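Local coordinates for Rep protein (Adeno-associated virus - 5, PDB 1M55), which probably nicks DNA at the viral origin as the metal-dependent endonuclease domain of a rolling-circle replication initiator, at residues V79-G84 with F88-L93; V55-R60 with W164-L169. All coordinates share one frame; numbering follows the deposited sequence.

Contact 1: residues V79-G84 with F88-L93; sequences VQFEKG and FHLHTL. With ZN (zinc ion), chain C.
Carboxylate oxygen OE1 of Glu82 and the NE2 atoms of His89 and His91 converge on one zinc ion, which lies 2.1 Å from Glu82 OE1 and 2.0 Å from His91 NE2. The 3.2 Å between Glu82 OE1 and His91 NE2 is a spacing between two ligands of one metal, not a hydrogen bond. Glu82 reaches the ion with an extended chain, its carboxylate turned 45° from the His91 ring, while its CB sits over the face of the His89 ring. His89 CG is wedged between its own backbone N and carbonyl carbon (chi1 59°), which swings NE2 back toward the Glu82 strand. Second-shell bonds limit ring rotation: ND1 of His91 is hydrogen-bonded to Glu6 OE2, and that of His89 to the carbonyl oxygen of Tyr87. The other carboxylate oxygen, Glu82 OE2, takes a bond from Gln80 NE2 (2.9 Å) on its anti lone pair and a salt bridge from Lys157. The frame is an antiparallel beta hairpin. Its His-Leu-His sequence matches the HUH signature of rolling-circle nucleases, consistent with a catalytic metal site. Both histidines occupy hydrogen-bonded pairs, His91 with Gln80 and His89 with Glu82; Glu82 N donates to His89 O (2.8 Å). On the reverse face, CD2 of Leu90 fits between Val79 CG1 and Phe81 CB, 3.7 Å from each. The Phe81 and Phe88 rings, planes 28° apart, are slid so far that they barely overlap, and Lys83 lays CG over the Phe88 face, 4.1 Å from its centroid.

Contact 2: residues V55-R60 with W164-L169; sequences VADRIR and WAWTNL
The guanidinium of Arg60 lies flat on the indole of Trp166, the two planes 14° apart and their centres separated by 3.6 Å. CZ stands 3.7 Å from the centroid of the Trp166 five-membered ring and close to its normal, a cation-pi geometry. Arg60 CD packs over the same face, 3.3 Å from Trp166 CD2; the bend at chi3 (68°) after an extended start turns the guanidinium along the indole. Asp57 fixes it from the edge: OD1 receives both NE (3.1 Å) and NH2 (2.9 Å) of Arg60, in the guanidinium plane. That oxygen is also 3.1 Å from Trp166 NE1, but the angle is too poor for a hydrogen bond. Trp164 CD1 meets the opposite indole face near its rim, so both faces of Trp166 are touched. Away from this stack the contact slackens: Ala56 CB comes only within 4.5 Å of Trp166 CH2, and the short helix and strand axes stay 10.6 Å apart, so side chains bridge the gap between helix 50-71 and the sheet. Trp166 itself remains partly exposed. Asp57 is shared, OD1 with Arg60 and OD2 with Arg61, so it probably offsets the Arg60 charge only in part; the indole face may help the buried cation further.

In the fold
The centres of contacts 1 and 2 are 9 Å apart, and all four segments belong to one Rep-like catalytic domain. Along the chain, the hairpin of contact 1 is nested within the loop closed by contact 2: helix 50-71 leads into strands 77-83 and 88-95, while strand 162-167 returns much later to pair antiparallel with strand 77-83. Backbone bonds join the contacts directly, with Phe81 N 2.8 Å from Trp164 O and Trp166 N 2.8 Å from Val79 O. Ala56 also packs on the Phe81 ring. Helix 50-71 covers the face of Phe81 and Leu90, while the zinc ligands project from the other, where helix 149-154 touches His91; the probable active site thus lies across the sheet from helix 50-71.

Contact 1: residues V79-G84 with F88-L93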
ATOM      1  N   VAL A  79      -1.616  -1.604   5.038  1.00  6.21           N
ATOM      2  CA  VAL A  79      -1.083  -0.954   3.852  1.00  6.32           C
ATOM      3  C   VAL A  79      -0.484   0.387   4.242  1.00  6.41           C
ATOM      4  O   VAL A  79      -1.136   1.196   4.910  1.00  6.41           O
ATOM      5  CB  VAL A  79      -2.208  -0.725   2.811  1.00  6.52           C
ATOM      6  CG1 VAL A  79      -1.670  -0.022   1.570  1.00  6.47           C
ATOM      7  CG2 VAL A  79      -2.848  -2.056   2.427  1.00  6.67           C
ATOM      8  N   GLN A  80       0.767   0.609   3.862  1.00  6.34           N
ATOM      9  CA  GLN A  80       1.428   1.866   4.174  1.00  6.75           C
ATOM     10  C   GLN A  80       1.898   2.572   2.903  1.00  7.20           C
ATOM     11  O   GLN A  80       2.582   1.977   2.066  1.00  7.31           O
ATOM     12  CB  GLN A  80       2.597   1.643   5.137  1.00  7.39           C
ATOM     13  CG  GLN A  80       3.291   2.925   5.558  1.00  6.40           C
ATOM     14  CD  GLN A  80       4.058   2.763   6.848  1.00  7.80           C
ATOM     15  OE1 GLN A  80       3.468   2.660   7.916  1.00  8.23           O
ATOM     16  NE2 GLN A  80       5.379   2.737   6.756  1.00  7.61           N
ATOM     17  N   PHE A  81       1.473   3.823   2.749  1.00  7.08           N
ATOM     18  CA  PHE A  81       1.831   4.657   1.604  1.00  7.02           C
ATOM     19  C   PHE A  81       3.065   5.480   1.983  1.00  7.53           C
ATOM     20  O   PHE A  81       3.070   6.178   3.007  1.00  7.54           O
ATOM     21  CB  PHE A  81       0.657   5.578   1.246  1.00  7.04           C
ATOM     22  CG  PHE A  81       0.883   6.411   0.013  1.00  7.38           C
ATOM     23  CD1 PHE A  81       0.509   7.751  -0.010  1.00  8.51           C
ATOM     24  CD2 PHE A  81       1.482   5.863  -1.119  1.00  7.58           C
ATOM     25  CE1 PHE A  81       0.734   8.536  -1.143  1.00  8.29           C
ATOM     26  CE2 PHE A  81       1.708   6.642  -2.256  1.00  8.07           C
ATOM     27  CZ  PHE A  81       1.333   7.979  -2.263  1.00  7.96           C
ATOM     28  N   GLU A  82       4.097   5.407   1.150  1.00  7.13           N
ATOM     29  CA  GLU A  82       5.347   6.114   1.408  1.00  7.61           C
ATOM     30  C   GLU A  82       5.869   6.895   0.209  1.00  8.25           C
ATOM     31  O   GLU A  82       5.560   6.585  -0.944  1.00  8.27           O
ATOM     32  CB  GLU A  82       6.438   5.121   1.831  1.00  7.79           C
ATOM     33  CG  GLU A  82       6.165   4.381   3.130  1.00  9.07           C
ATOM     34  CD  GLU A  82       7.198   3.310   3.426  1.00 10.90           C
ATOM     35  OE1 GLU A  82       8.201   3.205   2.689  1.00 10.28           O
ATOM     36  OE2 GLU A  82       7.007   2.563   4.401  1.00 10.71           O
ATOM     37  N   LYS A  83       6.675   7.906   0.509  1.00  9.29           N
ATOM     38  CA  LYS A  83       7.319   8.731  -0.502  1.00  9.40           C
ATOM     39  C   LYS A  83       8.773   8.253  -0.472  1.00 10.33           C
ATOM     40  O   LYS A  83       9.537   8.620   0.426  1.00 10.59           O
ATOM     41  CB  LYS A  83       7.229  10.208  -0.113  1.00  9.61           C
ATOM     42  CG  LYS A  83       7.855  11.167  -1.105  1.00 12.13           C
ATOM     43  CD  LYS A  83       7.660  12.611  -0.647  1.00 15.89           C
ATOM     44  CE  LYS A  83       8.017  13.606  -1.749  1.00 21.90           C
ATOM     45  NZ  LYS A  83       9.443  13.506  -2.167  1.00 23.28           N
ATOM     46  N   GLY A  84       9.111   7.346  -1.380  1.00 10.61           N
ATOM     47  CA  GLY A  84      10.461   6.820  -1.437  1.00 11.92           C
ATOM     48  C   GLY A  84      11.420   7.759  -2.137  1.00 13.95           C
ATOM     49  O   GLY A  84      11.038   8.856  -2.558  1.00 14.12           O
ATOM     50  N   PHE A  88       6.633   7.043  -5.180  1.00  9.29           N
ATOM     51  CA  PHE A  88       5.633   7.009  -4.126  1.00  8.30           C
ATOM     52  C   PHE A  88       5.219   5.545  -4.276  1.00  7.50           C
ATOM     53  O   PHE A  88       5.087   5.045  -5.402  1.00  7.39           O
ATOM     54  CB  PHE A  88       4.451   7.913  -4.462  1.00  8.23           C
ATOM     55  CG  PHE A  88       4.700   9.360  -4.178  1.00  8.46           C
ATOM     56  CD1 PHE A  88       5.308  10.176  -5.127  1.00  8.87           C
ATOM     57  CD2 PHE A  88       4.331   9.909  -2.952  1.00  8.40           C
ATOM     58  CE1 PHE A  88       5.542  11.523  -4.858  1.00  9.34           C
ATOM     59  CE2 PHE A  88       4.559  11.254  -2.672  1.00  8.99           C
ATOM     60  CZ  PHE A  88       5.166  12.064  -3.628  1.00  9.19           C
ATOM     61  N   HIS A  89       5.045   4.837  -3.171  1.00  6.86           N
ATOM     62  CA  HIS A  89       4.695   3.431  -3.279  1.00  6.69           C
ATOM     63  C   HIS A  89       3.933   2.934  -2.073  1.00  6.52           C
ATOM     64  O   HIS A  89       3.950   3.557  -1.008  1.00  7.53           O
ATOM     65  CB  HIS A  89       5.962   2.585  -3.481  1.00  6.88           C
ATOM     66  CG  HIS A  89       6.960   2.726  -2.375  1.00  7.40           C
ATOM     67  ND1 HIS A  89       7.839   3.782  -2.258  1.00  7.84           N
ATOM     68  CD2 HIS A  89       7.169   1.949  -1.282  1.00  7.70           C
ATOM     69  CE1 HIS A  89       8.529   3.622  -1.121  1.00  7.83           C
ATOM     70  NE2 HIS A  89       8.155   2.523  -0.498  1.00  7.60           N
ATOM     71  N   LEU A  90       3.261   1.807  -2.258  1.00  6.09           N
ATOM     72  CA  LEU A  90       2.475   1.186  -1.205  1.00  6.71           C
ATOM     73  C   LEU A  90       3.052  -0.157  -0.792  1.00  7.43           C
ATOM     74  O   LEU A  90       3.358  -0.991  -1.650  1.00  8.02           O
ATOM     75  CB  LEU A  90       1.045   0.928  -1.699  1.00  7.06           C
ATOM     76  CG  LEU A  90       0.119   2.109  -1.986  1.00  7.76           C
ATOM     77  CD1 LEU A  90      -0.963   1.681  -2.966  1.00  8.19           C
ATOM     78  CD2 LEU A  90      -0.478   2.626  -0.688  1.00  7.28           C
ATOM     79  N   HIS A  91       3.262  -0.335   0.510  1.00  7.69           N
ATOM     80  CA  HIS A  91       3.692  -1.624   1.041  1.00  7.51           C
ATOM     81  C   HIS A  91       2.336  -2.236   1.355  1.00  7.51           C
ATOM     82  O   HIS A  91       1.631  -1.769   2.257  1.00  7.68           O
ATOM     83  CB  HIS A  91       4.497  -1.475   2.332  1.00  7.54           C
ATOM     84  CG  HIS A  91       5.901  -1.017   2.110  1.00  7.79           C
ATOM     85  ND1 HIS A  91       6.983  -1.866   2.023  1.00  7.89           N
ATOM     86  CD2 HIS A  91       6.394   0.233   1.933  1.00  7.89           C
ATOM     87  CE1 HIS A  91       8.075  -1.123   1.802  1.00  7.84           C
ATOM     88  NE2 HIS A  91       7.767   0.154   1.741  1.00  7.94           N
ATOM     89  N   THR A  92       1.942  -3.218   0.559  1.00  7.45           N
ATOM     90  CA  THR A  92       0.647  -3.856   0.720  1.00  7.63           C
ATOM     91  C   THR A  92       0.768  -5.234   1.366  1.00  8.06           C
ATOM     92  O   THR A  92       1.149  -6.205   0.705  1.00  8.23           O
ATOM     93  CB  THR A  92      -0.054  -3.963  -0.654  1.00  8.45           C
ATOM     94  OG1 THR A  92       0.125  -2.729  -1.368  1.00 10.14           O
ATOM     95  CG2 THR A  92      -1.541  -4.227  -0.488  1.00  9.99           C
ATOM     96  N   LEU A  93       0.500  -5.298   2.669  1.00  8.43           N
ATOM     97  CA  LEU A  93       0.554  -6.559   3.398  1.00  9.31           C
ATOM     98  C   LEU A  93      -0.857  -7.118   3.490  1.00  9.19           C
ATOM     99  O   LEU A  93      -1.752  -6.476   4.049  1.00  9.30           O
ATOM    100  CB  LEU A  93       1.101  -6.360   4.813  1.00 10.39           C
ATOM    101  CG  LEU A  93       2.557  -5.944   5.006  1.00 13.21           C
ATOM    102  CD1 LEU A  93       2.826  -5.772   6.497  1.00 14.34           C
ATOM    103  CD2 LEU A  93       3.476  -6.991   4.415  1.00 15.11           C
TER
HETATM  104 ZN    ZN C 202       8.824   1.796   1.300  1.00  9.85          ZN

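Contact 2: residues V55-R60 with W164-L169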
ATOM      1  N   VAL A  55      -4.556   8.814  -5.609  1.00  6.89           N
ATOM      2  CA  VAL A  55      -4.349   7.660  -6.485  1.00  7.20           C
ATOM      3  C   VAL A  55      -4.083   6.422  -5.628  1.00  6.50           C
ATOM      4  O   VAL A  55      -4.647   5.351  -5.872  1.00  7.01           O
ATOM      5  CB  VAL A  55      -3.131   7.855  -7.425  1.00  7.68           C
ATOM      6  CG1 VAL A  55      -2.972   6.643  -8.335  1.00  7.78           C
ATOM      7  CG2 VAL A  55      -3.299   9.099  -8.256  1.00  7.82           C
ATOM      8  N   ALA A  56      -3.243   6.590  -4.609  1.00  5.95           N
ATOM      9  CA  ALA A  56      -2.870   5.499  -3.713  1.00  6.53           C
ATOM     10  C   ALA A  56      -4.064   4.834  -3.031  1.00  6.66           C
ATOM     11  O   ALA A  56      -4.152   3.602  -2.995  1.00  7.30           O
ATOM     12  CB  ALA A  56      -1.883   5.994  -2.670  1.00  6.56           C
ATOM     13  N   ASP A  57      -4.988   5.633  -2.505  1.00  5.96           N
ATOM     14  CA  ASP A  57      -6.150   5.057  -1.833  1.00  6.37           C
ATOM     15  C   ASP A  57      -7.021   4.265  -2.794  1.00  6.61           C
ATOM     16  O   ASP A  57      -7.551   3.213  -2.428  1.00  6.64           O
ATOM     17  CB  ASP A  57      -6.997   6.125  -1.138  1.00  7.90           C
ATOM     18  CG  ASP A  57      -8.097   5.520  -0.270  1.00 11.07           C
ATOM     19  OD1 ASP A  57      -7.775   4.746   0.658  1.00 10.93           O
ATOM     20  OD2 ASP A  57      -9.283   5.799  -0.531  1.00 12.52           O
ATOM     21  N   ARG A  58      -7.181   4.768  -4.017  1.00  5.93           N
ATOM     22  CA  ARG A  58      -7.997   4.062  -4.994  1.00  5.84           C
ATOM     23  C   ARG A  58      -7.324   2.740  -5.350  1.00  6.01           C
ATOM     24  O   ARG A  58      -7.989   1.704  -5.447  1.00  7.19           O
ATOM     25  CB  ARG A  58      -8.227   4.910  -6.244  1.00  6.30           C
ATOM     26  CG  ARG A  58      -9.224   4.303  -7.237  1.00  7.65           C
ATOM     27  CD  ARG A  58     -10.585   4.011  -6.592  1.00  8.77           C
ATOM     28  NE  ARG A  58     -11.150   5.183  -5.925  1.00  7.98           N
ATOM     29  CZ  ARG A  58     -11.792   6.168  -6.543  1.00  9.07           C
ATOM     30  NH1 ARG A  58     -11.975   6.133  -7.859  1.00  8.80           N
ATOM     31  NH2 ARG A  58     -12.208   7.220  -5.849  1.00  8.68           N
ATOM     32  N   ILE A  59      -6.004   2.767  -5.517  1.00  6.06           N
ATOM     33  CA  ILE A  59      -5.256   1.551  -5.828  1.00  5.85           C
ATOM     34  C   ILE A  59      -5.448   0.551  -4.687  1.00  6.11           C
ATOM     35  O   ILE A  59      -5.751  -0.621  -4.921  1.00  6.84           O
ATOM     36  CB  ILE A  59      -3.741   1.840  -5.993  1.00  5.94           C
ATOM     37  CG1 ILE A  59      -3.486   2.606  -7.289  1.00  6.94           C
ATOM     38  CG2 ILE A  59      -2.933   0.536  -5.982  1.00  6.25           C
ATOM     39  CD1 ILE A  59      -2.027   3.007  -7.474  1.00  9.09           C
ATOM     40  N   ARG A  60      -5.278   1.025  -3.456  1.00  6.04           N
ATOM     41  CA  ARG A  60      -5.428   0.178  -2.280  1.00  7.15           C
ATOM     42  C   ARG A  60      -6.786  -0.517  -2.239  1.00  7.23           C
ATOM     43  O   ARG A  60      -6.859  -1.741  -2.078  1.00  7.77           O
ATOM     44  CB  ARG A  60      -5.241   0.997  -1.001  1.00  8.88           C
ATOM     45  CG  ARG A  60      -5.507   0.196   0.251  1.00 13.09           C
ATOM     46  CD  ARG A  60      -5.620   1.081   1.459  1.00 13.58           C
ATOM     47  NE  ARG A  60      -6.802   1.946   1.450  1.00 12.25           N
ATOM     48  CZ  ARG A  60      -7.950   1.651   2.056  1.00 11.09           C
ATOM     49  NH1 ARG A  60      -8.092   0.499   2.707  1.00 11.19           N
ATOM     50  NH2 ARG A  60      -8.920   2.552   2.103  1.00 12.04           N
ATOM     51  N   TRP A 164       0.804   7.918   4.577  1.00  8.45           N
ATOM     52  CA  TRP A 164      -0.495   7.498   5.104  1.00  7.83           C
ATOM     53  C   TRP A 164      -0.454   5.990   5.330  1.00  7.35           C
ATOM     54  O   TRP A 164       0.466   5.317   4.873  1.00  7.57           O
ATOM     55  CB  TRP A 164      -1.591   7.820   4.080  1.00  8.00           C
ATOM     56  CG  TRP A 164      -2.958   8.070   4.655  1.00  8.34           C
ATOM     57  CD1 TRP A 164      -3.955   7.158   4.829  1.00  8.71           C
ATOM     58  CD2 TRP A 164      -3.494   9.334   5.061  1.00  9.16           C
ATOM     59  NE1 TRP A 164      -5.086   7.777   5.308  1.00  9.25           N
ATOM     60  CE2 TRP A 164      -4.831   9.113   5.461  1.00  9.32           C
ATOM     61  CE3 TRP A 164      -2.978  10.635   5.120  1.00  9.70           C
ATOM     62  CZ2 TRP A 164      -5.659  10.145   5.913  1.00  9.74           C
ATOM     63  CZ3 TRP A 164      -3.803  11.663   5.573  1.00 10.09           C
ATOM     64  CH2 TRP A 164      -5.130  11.409   5.962  1.00 10.04           C
ATOM     65  N   ALA A 165      -1.450   5.461   6.033  1.00  7.40           N
ATOM     66  CA  ALA A 165      -1.525   4.025   6.269  1.00  7.37           C
ATOM     67  C   ALA A 165      -2.962   3.645   6.592  1.00  7.39           C
ATOM     68  O   ALA A 165      -3.735   4.475   7.074  1.00  7.41           O
ATOM     69  CB  ALA A 165      -0.583   3.600   7.400  1.00  7.54           C
ATOM     70  N   TRP A 166      -3.310   2.396   6.297  1.00  7.95           N
ATOM     71  CA  TRP A 166      -4.652   1.869   6.531  1.00  7.93           C
ATOM     72  C   TRP A 166      -4.515   0.435   7.027  1.00  8.37           C
ATOM     73  O   TRP A 166      -3.583  -0.276   6.646  1.00  8.32           O
ATOM     74  CB  TRP A 166      -5.456   1.808   5.224  1.00  7.85           C
ATOM     75  CG  TRP A 166      -5.571   3.077   4.430  1.00  7.81           C
ATOM     76  CD1 TRP A 166      -6.644   3.927   4.397  1.00  7.80           C
ATOM     77  CD2 TRP A 166      -4.644   3.566   3.450  1.00  7.52           C
ATOM     78  NE1 TRP A 166      -6.448   4.900   3.444  1.00  8.05           N
ATOM     79  CE2 TRP A 166      -5.230   4.703   2.848  1.00  8.04           C
ATOM     80  CE3 TRP A 166      -3.377   3.145   3.015  1.00  7.56           C
ATOM     81  CZ2 TRP A 166      -4.595   5.426   1.830  1.00  7.66           C
ATOM     82  CZ3 TRP A 166      -2.747   3.863   2.003  1.00  7.71           C
ATOM     83  CH2 TRP A 166      -3.358   4.991   1.421  1.00  7.74           C
ATOM     84  N   THR A 167      -5.474  -0.014   7.828  1.00  9.13           N
ATOM     85  CA  THR A 167      -5.448  -1.382   8.326  1.00  8.93           C
ATOM     86  C   THR A 167      -6.780  -1.763   8.948  1.00  9.94           C
ATOM     87  O   THR A 167      -7.547  -0.893   9.378  1.00 10.08           O
ATOM     88  CB  THR A 167      -4.351  -1.582   9.402  1.00  8.85           C
ATOM     89  OG1 THR A 167      -4.274  -2.966   9.760  1.00  8.54           O
ATOM     90  CG2 THR A 167      -4.657  -0.765  10.649  1.00  8.67           C
ATOM     91  N   ASN A 168      -7.079  -3.058   8.918  1.00  9.95           N
ATOM     92  CA  ASN A 168      -8.285  -3.566   9.553  1.00 10.19           C
ATOM     93  C   ASN A 168      -7.861  -4.480  10.708  1.00 11.10           C
ATOM     94  O   ASN A 168      -8.651  -5.280  11.208  1.00 11.36           O
ATOM     95  CB  ASN A 168      -9.238  -4.262   8.563  1.00  8.29           C
ATOM     96  CG  ASN A 168      -8.611  -5.442   7.855  1.00 11.20           C
ATOM     97  OD1 ASN A 168      -7.427  -5.735   8.022  1.00 10.13           O
ATOM     98  ND2 ASN A 168      -9.403  -6.118   7.034  1.00  9.46           N
ATOM     99  N   LEU A 169      -6.595  -4.355  11.114  1.00 10.47           N
ATOM    100  CA  LEU A 169      -6.058  -5.112  12.242  1.00 11.53           C
ATOM    101  C   LEU A 169      -6.248  -4.210  13.462  1.00 12.33           C
ATOM    102  O   LEU A 169      -5.643  -3.139  13.550  1.00 11.81           O
ATOM    103  CB  LEU A 169      -4.566  -5.414  12.042  1.00 11.39           C
ATOM    104  CG  LEU A 169      -4.213  -6.380  10.907  1.00 12.35           C
ATOM    105  CD1 LEU A 169      -2.726  -6.319  10.605  1.00 13.10           C
ATOM    106  CD2 LEU A 169      -4.637  -7.796  11.278  1.00 13.01           C
TER